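Local coordinates for flagellar basal body protein (Helicobacter pylori, PDB 5NPY) that probably serves as a structural subunit of the bacterial flagellar hook, the flexible joint between the motor's rod and the filament, at residues A[200-205]-A[237-242]; A[227-232]-A[264-269]; A[505-510]-A[555-560]; A[541-546]-A[551-556]. All blocks are in the same frame, centred on the assembly; numbering follows the deposited sequence.

Interaction 1. Residues A[200-205]-A[237-242]; sequences NPKDHL and NEPIDA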
loop_
_atom_site.group_PDB
_atom_site.type_symbol
_atom_site.label_atom_id
_atom_site.label_comp_id
_atom_site.label_asym_id
_atom_site.label_seq_id
_atom_site.Cartn_x
_atom_site.Cartn_y
_atom_site.Cartn_z
ATOM N N ASN A 200 1.540 14.927 6.827
ATOM C CA ASN A 200 1.300 16.019 7.763
ATOM C C ASN A 200 2.207 17.184 7.415
ATOM O O ASN A 200 3.431 17.001 7.290
ATOM C CB ASN A 200 1.551 15.560 9.200
ATOM C CG ASN A 200 1.073 16.587 10.253
ATOM O OD1 ASN A 200 1.462 17.745 10.224
ATOM N ND2 ASN A 200 0.235 16.142 11.183
ATOM N N PRO A 201 1.650 18.386 7.250
ATOM C CA PRO A 201 2.454 19.523 6.756
ATOM C C PRO A 201 3.409 20.110 7.781
ATOM O O PRO A 201 4.145 21.047 7.443
ATOM C CB PRO A 201 1.386 20.558 6.345
ATOM C CG PRO A 201 0.153 20.186 7.158
ATOM C CD PRO A 201 0.207 18.682 7.336
ATOM N N LYS A 202 3.440 19.590 9.012
ATOM C CA LYS A 202 4.268 20.159 10.072
ATOM C C LYS A 202 5.232 19.144 10.681
ATOM O O LYS A 202 5.759 19.383 11.770
ATOM C CB LYS A 202 3.391 20.755 11.174
ATOM C CG LYS A 202 2.249 21.592 10.679
ATOM C CD LYS A 202 2.608 23.061 10.671
ATOM C CE LYS A 202 1.382 23.899 10.357
ATOM N NZ LYS A 202 1.676 25.352 10.371
ATOM N N ASP A 203 5.460 18.011 10.020
ATOM C CA ASP A 203 6.418 17.030 10.511
ATOM C C ASP A 203 7.881 17.214 10.118
ATOM O O ASP A 203 8.729 17.497 10.969
ATOM C CB ASP A 203 6.051 15.622 10.046
ATOM C CG ASP A 203 5.033 14.940 10.927
ATOM O OD1 ASP A 203 4.998 13.687 10.863
ATOM O OD2 ASP A 203 4.272 15.633 11.653
ATOM N N HIS A 204 8.199 17.022 8.840
ATOM C CA HIS A 204 9.584 16.960 8.404
ATOM C C HIS A 204 9.760 18.081 7.399
ATOM O O HIS A 204 8.818 18.478 6.713
ATOM C CB HIS A 204 10.048 15.635 7.783
ATOM C CG HIS A 204 9.696 14.423 8.593
ATOM N ND1 HIS A 204 10.610 13.765 9.388
ATOM C CD2 HIS A 204 8.527 13.750 8.727
ATOM C CE1 HIS A 204 10.020 12.739 9.976
ATOM N NE2 HIS A 204 8.754 12.711 9.592
ATOM N N LEU A 205 10.981 18.603 7.341
ATOM C CA LEU A 205 11.357 19.647 6.408
ATOM C C LEU A 205 12.665 19.258 5.737
ATOM O O LEU A 205 13.475 18.510 6.297
ATOM C CB LEU A 205 11.523 20.995 7.104
ATOM C CG LEU A 205 10.247 21.594 7.693
ATOM C CD1 LEU A 205 10.590 22.518 8.898
ATOM C CD2 LEU A 205 9.423 22.350 6.599
ATOM N N ASN A 237 13.195 26.132 11.288
ATOM C CA ASN A 237 12.107 25.172 11.090
ATOM C C ASN A 237 10.746 25.712 11.512
ATOM O O ASN A 237 9.787 24.948 11.646
ATOM C CB ASN A 237 12.390 23.840 11.793
ATOM C CG ASN A 237 13.516 23.074 11.122
ATOM O OD1 ASN A 237 14.134 23.575 10.190
ATOM N ND2 ASN A 237 13.779 21.860 11.583
ATOM N N GLU A 238 10.628 27.001 11.701
ATOM C CA GLU A 238 9.344 27.583 12.017
ATOM C C GLU A 238 8.532 27.730 10.737
ATOM O O GLU A 238 9.017 28.350 9.776
ATOM C CB GLU A 238 9.535 28.937 12.665
ATOM C CG GLU A 238 10.588 28.968 13.747
ATOM C CD GLU A 238 10.762 30.366 14.294
ATOM O OE1 GLU A 238 11.381 31.198 13.593
ATOM O OE2 GLU A 238 10.252 30.638 15.405
ATOM N N PRO A 239 7.323 27.176 10.669
ATOM C CA PRO A 239 6.445 27.468 9.530
ATOM C C PRO A 239 6.327 28.973 9.331
ATOM O O PRO A 239 6.351 29.753 10.295
ATOM C CB PRO A 239 5.107 26.849 9.950
ATOM C CG PRO A 239 5.203 26.671 11.415
ATOM C CD PRO A 239 6.639 26.402 11.712
ATOM N N ILE A 240 6.241 29.388 8.066
ATOM C CA ILE A 240 6.052 30.807 7.788
ATOM C C ILE A 240 4.700 31.280 8.316
ATOM O O ILE A 240 4.557 32.437 8.744
ATOM C CB ILE A 240 6.205 31.079 6.280
ATOM C CG1 ILE A 240 7.608 30.662 5.823
ATOM C CG2 ILE A 240 5.919 32.536 5.970
ATOM C CD1 ILE A 240 8.717 31.436 6.495
ATOM N N ASP A 241 3.694 30.401 8.286
ATOM C CA ASP A 241 2.400 30.633 8.928
ATOM C C ASP A 241 1.721 31.892 8.380
ATOM O O ASP A 241 1.124 32.676 9.125
ATOM C CB ASP A 241 2.551 30.693 10.460
ATOM C CG ASP A 241 1.209 30.633 11.195
ATOM O OD1 ASP A 241 1.217 30.939 12.400
ATOM O OD2 ASP A 241 0.151 30.303 10.584
ATOM N N ALA A 242 1.802 32.067 7.054
ATOM C CA ALA A 242 1.093 33.150 6.378
ATOM C C ALA A 242 -0.376 33.199 6.760
ATOM O O ALA A 242 -0.984 34.272 6.742
ATOM C CB ALA A 242 1.206 32.992 4.863
#
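The flat carboxamide of Asn237 has a methyl group of Leu205 over one face. Leu205 CD1 sits almost straight above the carbonyl carbon, 3.7 Å from Asn237 CG. The two side chains run past each other in opposite directions. The methyl lies over the CB, CG and OD1 part of the group, and ND2 is farther away. The oxygen has a partner elsewhere: OD1 accepts a hydrogen bond from Lys353 NZ. The second contact is on the puckered, saturated ring of Pro239. Lys202 meets it at its CB and CG corner, with Lys202 NZ 3.8 Å from Pro239 CB. The lysine crosses the proline at about a right angle. It bends at chi2 (-96°) and is extended from there on, which brings its ammonium end close to the ring although the residue starts off to one side. Asp241 may add a mild attraction, but its OD2 is 5.2 Å from Lys202 NZ, too far for a salt bridge, and is hydrogen-bonded to Thr244 OG1.

The backbone carrying Lys202 is held by its own turn. Asn200 OD1 takes the N-H of Lys202 in the carbonyl plane, on a lone pair, at 3.0 Å. This is an Asx turn inside a type I turn from Asn200 to Asp203.

The contact is thin and lies at the surface. It joins the turn at 200-203 and Leu205 of strand 204-207 to the loop before strand 247-252. Leu205 also packs on Lys353 and Pro355 of strand 346-364, which pairs antiparallel with 204-207. On the loop side, Ile240 packs against helix 327-332.

Interaction 2. Residues A[227-232]-A[264-269]; sequences QDINAL and FTYGDA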
loop_
_atom_site.group_PDB
_atom_site.type_symbol
_atom_site.label_atom_id
_atom_site.label_comp_id
_atom_site.label_asym_id
_atom_site.label_seq_id
_atom_site.Cartn_x
_atom_site.Cartn_y
_atom_site.Cartn_z
ATOM N N GLN A 227 5.299 28.143 -5.791
ATOM C CA GLN A 227 5.310 27.627 -4.431
ATOM C C GLN A 227 4.516 28.563 -3.524
ATOM O O GLN A 227 4.784 29.760 -3.456
ATOM C CB GLN A 227 6.740 27.445 -3.930
ATOM C CG GLN A 227 6.865 26.925 -2.515
ATOM C CD GLN A 227 6.570 25.469 -2.434
ATOM O OE1 GLN A 227 6.490 24.760 -3.466
ATOM N NE2 GLN A 227 6.361 24.988 -1.204
ATOM N N ASP A 228 3.497 28.020 -2.884
ATOM C CA ASP A 228 2.756 28.731 -1.852
ATOM C C ASP A 228 3.720 29.122 -0.715
ATOM O O ASP A 228 4.396 28.268 -0.128
ATOM C CB ASP A 228 1.619 27.816 -1.360
ATOM C CG ASP A 228 0.707 28.469 -0.299
ATOM O OD1 ASP A 228 -0.369 27.895 -0.031
ATOM O OD2 ASP A 228 1.055 29.518 0.282
ATOM N N ILE A 229 3.814 30.420 -0.433
ATOM C CA ILE A 229 4.732 30.901 0.601
ATOM C C ILE A 229 4.366 30.358 1.992
ATOM O O ILE A 229 5.237 30.256 2.863
ATOM C CB ILE A 229 4.773 32.444 0.574
ATOM C CG1 ILE A 229 5.961 32.972 1.368
ATOM C CG2 ILE A 229 3.462 33.056 1.095
ATOM C CD1 ILE A 229 6.131 34.462 1.258
ATOM N N ASN A 230 3.088 30.000 2.227
ATOM C CA ASN A 230 2.679 29.322 3.462
ATOM C C ASN A 230 3.097 27.855 3.499
ATOM O O ASN A 230 3.037 27.242 4.576
ATOM C CB ASN A 230 1.158 29.402 3.653
ATOM C CG ASN A 230 0.721 29.052 5.081
ATOM O OD1 ASN A 230 1.157 29.708 6.051
ATOM N ND2 ASN A 230 -0.150 28.072 5.223
ATOM N N ALA A 231 3.484 27.276 2.357
ATOM C CA ALA A 231 4.021 25.908 2.299
ATOM C C ALA A 231 5.537 25.916 2.452
ATOM O O ALA A 231 6.273 25.265 1.701
ATOM C CB ALA A 231 3.607 25.218 0.997
ATOM N N LEU A 232 6.006 26.668 3.449
ATOM C CA LEU A 232 7.430 26.881 3.668
ATOM C C LEU A 232 7.728 26.977 5.160
ATOM O O LEU A 232 6.827 27.098 5.996
ATOM C CB LEU A 232 7.908 28.152 2.966
ATOM C CG LEU A 232 7.916 28.129 1.433
ATOM C CD1 LEU A 232 8.137 29.530 0.954
ATOM C CD2 LEU A 232 9.005 27.194 0.910
ATOM N N PHE A 264 0.389 44.525 1.320
ATOM C CA PHE A 264 0.086 43.267 0.666
ATOM C C PHE A 264 -0.475 42.313 1.714
ATOM O O PHE A 264 -0.105 42.379 2.893
ATOM C CB PHE A 264 1.334 42.659 0.025
ATOM C CG PHE A 264 2.085 43.590 -0.882
ATOM C CD1 PHE A 264 1.480 44.711 -1.426
ATOM C CD2 PHE A 264 3.399 43.323 -1.211
ATOM C CE1 PHE A 264 2.174 45.558 -2.274
ATOM C CE2 PHE A 264 4.110 44.165 -2.074
ATOM C CZ PHE A 264 3.494 45.282 -2.610
ATOM N N THR A 265 -1.375 41.427 1.285
ATOM C CA THR A 265 -2.085 40.527 2.187
ATOM C C THR A 265 -2.089 39.111 1.627
ATOM O O THR A 265 -2.439 38.902 0.463
ATOM C CB THR A 265 -3.536 40.985 2.407
ATOM O OG1 THR A 265 -3.561 42.270 3.044
ATOM C CG2 THR A 265 -4.304 39.972 3.240
ATOM N N TYR A 266 -1.743 38.138 2.466
ATOM C CA TYR A 266 -1.771 36.751 2.034
ATOM C C TYR A 266 -3.205 36.274 1.877
ATOM O O TYR A 266 -4.042 36.477 2.767
ATOM C CB TYR A 266 -1.019 35.851 3.016
ATOM C CG TYR A 266 -1.043 34.391 2.617
ATOM C CD1 TYR A 266 -2.006 33.518 3.134
ATOM C CD2 TYR A 266 -0.111 33.881 1.702
ATOM C CE1 TYR A 266 -2.043 32.174 2.752
ATOM C CE2 TYR A 266 -0.134 32.531 1.325
ATOM C CZ TYR A 266 -1.095 31.687 1.860
ATOM O OH TYR A 266 -1.131 30.370 1.497
ATOM N N GLY A 267 -3.466 35.610 0.760
ATOM C CA GLY A 267 -4.781 35.074 0.470
ATOM C C GLY A 267 -4.936 34.828 -1.019
ATOM O O GLY A 267 -4.017 35.044 -1.810
ATOM N N ASP A 268 -6.127 34.348 -1.383
ATOM C CA ASP A 268 -6.491 34.093 -2.782
ATOM C C ASP A 268 -6.061 35.265 -3.666
ATOM O O ASP A 268 -6.563 36.385 -3.511
ATOM C CB ASP A 268 -8.005 33.842 -2.889
ATOM C CG ASP A 268 -8.458 33.398 -4.305
ATOM O OD1 ASP A 268 -9.455 32.649 -4.400
ATOM O OD2 ASP A 268 -7.839 33.797 -5.317
ATOM N N ALA A 269 -5.116 35.027 -4.583
ATOM C CA ALA A 269 -4.577 36.114 -5.401
ATOM C C ALA A 269 -5.647 36.833 -6.231
ATOM O O ALA A 269 -5.417 37.971 -6.654
ATOM C CB ALA A 269 -3.462 35.588 -6.326
#
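Tyr266 and Asp228 make a buried phenol-carboxylate contact. It ties the end of strand 260-266 to a turn that follows helix 221-226. Tyr266 OH donates to Asp228 OD2 at 2.6 Å, using the syn lone pair of that oxygen. Asp228 OD2 lies at the edge of the ring, in its plane, and the carboxylate and ring planes are 20° apart. Both side chains extend with CG anti to the backbone N (chi1 179° for Tyr266), so the phenol spans a gap where the closest CA atoms, of Asn230 and Tyr266, are 8.8 Å apart.

Asp228 OD2 has a second donor. The N-H of Asn230 reaches it at 2.9 Å from above the carboxylate plane, closing an Asx turn. Asp228 O accepts from Ala231 N, within a type I turn from Asp228 to Ala231. The other oxygen, OD1, forms a salt bridge with Lys277 and accepts from Ser382 N. Lys277 NZ is hydrogen-bonded to Tyr266 OH. This positive charge would be expected to favour an ionised Asp228.

Apolar atoms pad the ring obliquely. Ile229 CG2 lies 3.6 Å from Tyr266 CE2, and Asn230 CB lies 3.3 Å from Tyr266 OH. Asn230 ND2 is hydrogen-bonded to Ser382 OG, and its OD1 has a weak bond from Ile243 N.

The side chain of Asp228 is about 7 Å from a bound tris-hydroxymethyl-methyl-ammonium, whose pocket includes Asn226 and Asn381. Around the turn, Ile229 packs on Leu279 of helix 279-289, and Gln227 and Ala231 pack on strand 370-381. Ala242 and Ile243 cover part of Tyr266 just before strand 247-252.

Interaction 3. Residues A[505-510]-A[555-560]; sequences IGILAF and GKIRHK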
loop_
_atom_site.group_PDB
_atom_site.type_symbol
_atom_site.label_atom_id
_atom_site.label_comp_id
_atom_site.label_asym_id
_atom_site.label_seq_id
_atom_site.Cartn_x
_atom_site.Cartn_y
_atom_site.Cartn_z
ATOM N N ILE A 505 -10.412 -31.281 4.083
ATOM C CA ILE A 505 -10.781 -32.693 4.137
ATOM C C ILE A 505 -12.268 -32.838 3.851
ATOM O O ILE A 505 -13.106 -32.168 4.470
ATOM C CB ILE A 505 -10.425 -33.291 5.506
ATOM C CG1 ILE A 505 -8.943 -33.082 5.825
ATOM C CG2 ILE A 505 -10.769 -34.784 5.545
ATOM C CD1 ILE A 505 -8.006 -33.887 4.950
ATOM N N GLY A 506 -12.600 -33.719 2.911
ATOM C CA GLY A 506 -13.994 -34.048 2.679
ATOM C C GLY A 506 -14.647 -34.635 3.921
ATOM O O GLY A 506 -14.043 -35.421 4.660
ATOM N N ILE A 507 -15.891 -34.217 4.161
ATOM C CA ILE A 507 -16.738 -34.747 5.222
ATOM C C ILE A 507 -18.146 -34.856 4.654
ATOM O O ILE A 507 -18.641 -33.912 4.034
ATOM C CB ILE A 507 -16.736 -33.859 6.485
ATOM C CG1 ILE A 507 -15.377 -33.883 7.178
ATOM C CG2 ILE A 507 -17.798 -34.323 7.474
ATOM C CD1 ILE A 507 -15.124 -35.144 7.992
ATOM N N LEU A 508 -18.781 -36.004 4.843
ATOM C CA LEU A 508 -20.146 -36.219 4.381
ATOM C C LEU A 508 -20.946 -36.887 5.489
ATOM O O LEU A 508 -20.426 -37.741 6.215
ATOM C CB LEU A 508 -20.199 -37.076 3.107
ATOM C CG LEU A 508 -19.517 -36.483 1.870
ATOM C CD1 LEU A 508 -19.319 -37.552 0.827
ATOM C CD2 LEU A 508 -20.329 -35.326 1.299
ATOM N N ALA A 509 -22.206 -36.484 5.621
ATOM C CA ALA A 509 -23.114 -37.030 6.614
ATOM C C ALA A 509 -24.343 -37.607 5.926
ATOM O O ALA A 509 -24.567 -37.414 4.728
ATOM C CB ALA A 509 -23.526 -35.966 7.641
ATOM N N PHE A 510 -25.142 -38.324 6.710
ATOM C CA PHE A 510 -26.359 -38.944 6.224
ATOM C C PHE A 510 -27.404 -38.877 7.320
ATOM O O PHE A 510 -27.074 -38.866 8.507
ATOM C CB PHE A 510 -26.144 -40.403 5.827
ATOM C CG PHE A 510 -25.050 -40.605 4.824
ATOM C CD1 PHE A 510 -23.729 -40.716 5.232
ATOM C CD2 PHE A 510 -25.345 -40.702 3.470
ATOM C CE1 PHE A 510 -22.722 -40.909 4.303
ATOM C CE2 PHE A 510 -24.343 -40.897 2.538
ATOM C CZ PHE A 510 -23.031 -40.996 2.953
ATOM N N GLY A 555 -19.808 -31.576 13.095
ATOM C CA GLY A 555 -18.679 -32.033 13.850
ATOM C C GLY A 555 -17.489 -31.136 13.772
ATOM O O GLY A 555 -17.589 -29.993 13.399
ATOM N N LYS A 556 -16.353 -31.687 14.143
ATOM C CA LYS A 556 -15.078 -30.987 14.145
ATOM C C LYS A 556 -13.975 -31.989 13.830
ATOM O O LYS A 556 -14.046 -33.150 14.244
ATOM C CB LYS A 556 -14.827 -30.307 15.498
ATOM C CG LYS A 556 -13.982 -31.116 16.473
ATOM C CD LYS A 556 -14.245 -30.719 17.918
ATOM C CE LYS A 556 -14.118 -29.218 18.110
ATOM N NZ LYS A 556 -14.762 -28.750 19.372
ATOM N N ILE A 557 -12.966 -31.537 13.091
ATOM C CA ILE A 557 -11.810 -32.353 12.742
ATOM C C ILE A 557 -10.677 -32.028 13.704
ATOM O O ILE A 557 -10.393 -30.855 13.965
ATOM C CB ILE A 557 -11.379 -32.112 11.283
ATOM C CG1 ILE A 557 -12.471 -32.583 10.326
ATOM C CG2 ILE A 557 -10.099 -32.841 10.990
ATOM C CD1 ILE A 557 -12.057 -32.589 8.856
ATOM N N ARG A 558 -10.023 -33.060 14.229
ATOM C CA ARG A 558 -8.976 -32.895 15.233
ATOM C C ARG A 558 -7.643 -33.397 14.679
ATOM O O ARG A 558 -7.447 -34.608 14.522
ATOM C CB ARG A 558 -9.357 -33.628 16.514
ATOM C CG ARG A 558 -10.563 -33.022 17.215
ATOM C CD ARG A 558 -11.042 -33.913 18.355
ATOM N NE ARG A 558 -9.992 -34.145 19.346
ATOM C CZ ARG A 558 -10.209 -34.552 20.594
ATOM N NH1 ARG A 558 -11.447 -34.774 21.015
ATOM N NH2 ARG A 558 -9.185 -34.733 21.421
ATOM N N HIS A 559 -6.729 -32.466 14.396
ATOM C CA HIS A 559 -5.430 -32.818 13.832
ATOM C C HIS A 559 -4.555 -33.503 14.882
ATOM O O HIS A 559 -4.511 -33.096 16.049
ATOM C CB HIS A 559 -4.740 -31.563 13.291
ATOM C CG HIS A 559 -3.567 -31.839 12.400
ATOM N ND1 HIS A 559 -2.634 -30.875 12.082
ATOM C CD2 HIS A 559 -3.174 -32.966 11.759
ATOM C CE1 HIS A 559 -1.712 -31.396 11.289
ATOM N NE2 HIS A 559 -2.019 -32.663 11.075
ATOM N N LYS A 560 -3.888 -34.578 14.456
ATOM C CA LYS A 560 -2.898 -35.312 15.248
ATOM C C LYS A 560 -3.516 -36.065 16.430
ATOM O O LYS A 560 -2.858 -36.288 17.449
ATOM C CB LYS A 560 -1.762 -34.386 15.698
ATOM C CG LYS A 560 -0.933 -33.929 14.500
ATOM C CD LYS A 560 0.333 -33.179 14.866
ATOM C CE LYS A 560 1.322 -33.242 13.702
ATOM N NZ LYS A 560 2.258 -32.085 13.663
#
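Ile557 reaches Ile505 and Ile507 with a single atom, its terminal methyl. From CB the longer branch leaves with CG1 anti to the carbonyl carbon (chi1 -65°). It continues straight through CG1 (chi2 -171°), and this extension carries CD1 out to segment 505-510. CB, CG1 and CG2 make no close approach to that segment. CD1 meets two residues at once. One is Ile505, whose CB is 3.8 Å from Ile557 CD1, with the Ile505 CG2 methyl farther at 4.2 Å. The other is Ile507, whose CG1 is 3.9 Å from Ile557 CD1. The Ile507 CD1 methyl is next to it, at 4.1 Å from the same atom.

The two approaches differ. Ile507 and Ile557 point at each other tip to tip. Ile505 is met at its branch point, at a slant. The methyl of Ile557 therefore touches both isoleucines, two residues apart along the chain, with Gly506 between them.

All three side chains are buried, and the contact is purely apolar. The backbones stay too far apart to pair, with Ile505 CA 8.7 Å from Ile557 CA. Each segment has its backbone bonds elsewhere: Lys556 pairs with Gln92, Ile557 with Glu486, and Gly506 with Tyr145. Tyr91 touches both Ile507 and Ile557, and Phe97 touches both Ile505 and Ile507.

This is packing between beta layers. Strand 555-559 is the outermost strand beside 87-93 within this chain, and its inward face meets strand 499-509. The arrangement is consistent with the D1 domain of hook and rod proteins, which is built from both early and late parts of the chain.

Interaction 4. Residues A[541-546]-A[551-556]; sequences NPILGW and KLKFGK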
loop_
_atom_site.group_PDB
_atom_site.type_symbol
_atom_site.label_atom_id
_atom_site.label_comp_id
_atom_site.label_asym_id
_atom_site.label_seq_id
_atom_site.Cartn_x
_atom_site.Cartn_y
_atom_site.Cartn_z
ATOM N N ASN A 541 -29.376 -39.346 0.661
ATOM C CA ASN A 541 -28.288 -38.797 -0.132
ATOM C C ASN A 541 -27.228 -38.174 0.776
ATOM O O ASN A 541 -27.530 -37.752 1.900
ATOM C CB ASN A 541 -28.810 -37.750 -1.107
ATOM C CG ASN A 541 -29.563 -38.360 -2.252
ATOM O OD1 ASN A 541 -29.263 -39.473 -2.673
ATOM N ND2 ASN A 541 -30.553 -37.637 -2.769
ATOM N N PRO A 542 -25.976 -38.103 0.312
ATOM C CA PRO A 542 -24.909 -37.598 1.180
ATOM C C PRO A 542 -25.071 -36.109 1.397
ATOM O O PRO A 542 -25.392 -35.359 0.474
ATOM C CB PRO A 542 -23.632 -37.925 0.401
ATOM C CG PRO A 542 -24.070 -37.894 -1.023
ATOM C CD PRO A 542 -25.470 -38.451 -1.028
ATOM N N ILE A 543 -24.867 -35.689 2.636
ATOM C CA ILE A 543 -25.014 -34.294 3.025
ATOM C C ILE A 543 -23.618 -33.690 3.144
ATOM O O ILE A 543 -22.805 -34.144 3.963
ATOM C CB ILE A 543 -25.799 -34.165 4.339
ATOM C CG1 ILE A 543 -27.081 -34.999 4.277
ATOM C CG2 ILE A 543 -26.105 -32.703 4.644
ATOM C CD1 ILE A 543 -27.661 -35.319 5.650
ATOM N N LEU A 544 -23.334 -32.687 2.310
ATOM C CA LEU A 544 -22.053 -31.992 2.354
ATOM C C LEU A 544 -21.774 -31.520 3.771
ATOM O O LEU A 544 -22.647 -30.948 4.428
ATOM C CB LEU A 544 -22.072 -30.806 1.390
ATOM C CG LEU A 544 -20.769 -30.341 0.740
ATOM C CD1 LEU A 544 -20.241 -31.409 -0.184
ATOM C CD2 LEU A 544 -21.001 -29.046 -0.029
ATOM N N GLY A 545 -20.552 -31.774 4.243
ATOM C CA GLY A 545 -20.259 -31.661 5.664
ATOM C C GLY A 545 -20.313 -30.254 6.215
ATOM O O GLY A 545 -20.431 -30.085 7.433
ATOM N N TRP A 546 -20.255 -29.246 5.349
ATOM C CA TRP A 546 -20.091 -27.858 5.745
ATOM C C TRP A 546 -21.188 -27.009 5.123
ATOM O O TRP A 546 -21.697 -27.324 4.044
ATOM C CB TRP A 546 -18.716 -27.327 5.318
ATOM C CG TRP A 546 -18.354 -27.671 3.880
ATOM C CD1 TRP A 546 -18.800 -27.047 2.740
ATOM C CD2 TRP A 546 -17.473 -28.718 3.442
ATOM N NE1 TRP A 546 -18.247 -27.640 1.627
ATOM C CE2 TRP A 546 -17.429 -28.665 2.026
ATOM C CE3 TRP A 546 -16.723 -29.695 4.104
ATOM C CZ2 TRP A 546 -16.652 -29.547 1.265
ATOM C CZ3 TRP A 546 -15.955 -30.566 3.350
ATOM C CH2 TRP A 546 -15.927 -30.490 1.945
ATOM N N LYS A 551 -18.448 -23.753 7.371
ATOM C CA LYS A 551 -18.316 -24.209 8.717
ATOM C C LYS A 551 -18.941 -25.563 8.735
ATOM O O LYS A 551 -20.033 -25.747 8.249
ATOM C CB LYS A 551 -19.047 -23.268 9.656
ATOM C CG LYS A 551 -18.947 -23.630 11.126
ATOM C CD LYS A 551 -19.624 -22.596 12.022
ATOM C CE LYS A 551 -21.045 -22.308 11.594
ATOM N NZ LYS A 551 -21.326 -20.865 11.521
ATOM N N LEU A 552 -18.242 -26.528 9.296
ATOM C CA LEU A 552 -18.749 -27.870 9.354
ATOM C C LEU A 552 -19.998 -27.848 10.191
ATOM O O LEU A 552 -20.035 -27.238 11.239
ATOM C CB LEU A 552 -17.697 -28.799 9.944
ATOM C CG LEU A 552 -16.573 -29.245 9.026
ATOM C CD1 LEU A 552 -15.434 -29.782 9.778
ATOM C CD2 LEU A 552 -17.064 -30.248 8.096
ATOM N N LYS A 553 -21.023 -28.536 9.742
ATOM C CA LYS A 553 -22.280 -28.515 10.456
ATOM C C LYS A 553 -22.498 -29.482 11.589
ATOM O O LYS A 553 -23.157 -29.169 12.533
ATOM C CB LYS A 553 -23.403 -28.689 9.477
ATOM C CG LYS A 553 -23.530 -27.616 8.512
ATOM C CD LYS A 553 -24.607 -27.944 7.536
ATOM C CE LYS A 553 -24.093 -28.806 6.456
ATOM N NZ LYS A 553 -25.160 -29.333 5.632
ATOM N N PHE A 554 -21.916 -30.648 11.489
ATOM C CA PHE A 554 -22.130 -31.706 12.434
ATOM C C PHE A 554 -20.958 -32.192 13.245
ATOM O O PHE A 554 -21.091 -33.109 14.014
ATOM C CB PHE A 554 -22.715 -32.878 11.661
ATOM C CG PHE A 554 -23.693 -32.478 10.609
ATOM C CD1 PHE A 554 -24.844 -31.843 10.942
ATOM C CD2 PHE A 554 -23.442 -32.707 9.287
ATOM C CE1 PHE A 554 -25.737 -31.451 9.986
ATOM C CE2 PHE A 554 -24.333 -32.327 8.319
ATOM C CZ PHE A 554 -25.486 -31.700 8.671
ATOM N N GLY A 555 -19.808 -31.576 13.095
ATOM C CA GLY A 555 -18.679 -32.033 13.850
ATOM C C GLY A 555 -17.489 -31.136 13.772
ATOM O O GLY A 555 -17.589 -29.993 13.399
ATOM N N LYS A 556 -16.353 -31.687 14.143
ATOM C CA LYS A 556 -15.078 -30.987 14.145
ATOM C C LYS A 556 -13.975 -31.989 13.830
ATOM O O LYS A 556 -14.046 -33.150 14.244
ATOM C CB LYS A 556 -14.827 -30.307 15.498
ATOM C CG LYS A 556 -13.982 -31.116 16.473
ATOM C CD LYS A 556 -14.245 -30.719 17.918
ATOM C CE LYS A 556 -14.118 -29.218 18.110
ATOM N NZ LYS A 556 -14.762 -28.750 19.372
HETATM O O HOH W 1 -20.039 -31.577 9.881
#
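Gly545 O accepts the backbone N-H of Lys553 at 2.8 Å. The bond is nearly straight (169° at the hydrogen) and lies in the carbonyl plane. A water also donates to Gly545 O, at 2.9 Å, and accepts from Phe554 N, so one carbonyl serves two successive residues, one directly and one through water. Two CA-H...O contacts flank this: Leu552 CA to Gly545 O, and Trp546 CA to Lys551 O at 3.3 Å. Lys553 adds a weak bond from NZ to Leu544 O, 3.2 Å long. Its chain bends at chi3 (-84°) to bring the amine back over the opposite backbone.

Packing surrounds these bonds. Leu552 CD2 sits at the edge of the Trp546 indole, 4.0 Å from CE3, and CD2 also lies 3.4 Å from Gly545 O. The indole has Leu544 CG over one face; it also makes a cation-pi contact with Arg504, and its NE1 donates to Gly171 O. Farther along, Ile543 CG2 meets the edge of Phe554, 4.1 Å from CE2. Lys553 CB covers one face of that ring, over its centre.

Trp546 and Leu552 form a single beta bridge, and the two runs point in roughly opposing directions, 136° apart end to end. The arrangement is a hairpin-like reversal over a four-residue connection that leads from strand 543-544 into strand 555-559.

The four contacts form two pairs toward the two ends of the long molecule. Interactions 1 and 2 have centres 14 Å apart, and their segments interleave in sequence. They touch through the loop after helix 221-226, where Ile240 N probably bonds to Leu232 O. Interactions 3 and 4 have centres 8 Å apart and both end on strand 555-559. Strands 499-509 and 543-544 pair between them, with Ala509 O near Ile543 N. The two pairs lie about 61 to 69 Å apart, centre to centre, and the first pair is complete before the second begins. The elongated protein thus has a region far from the modelled ends and one close to them, each with its own local packing.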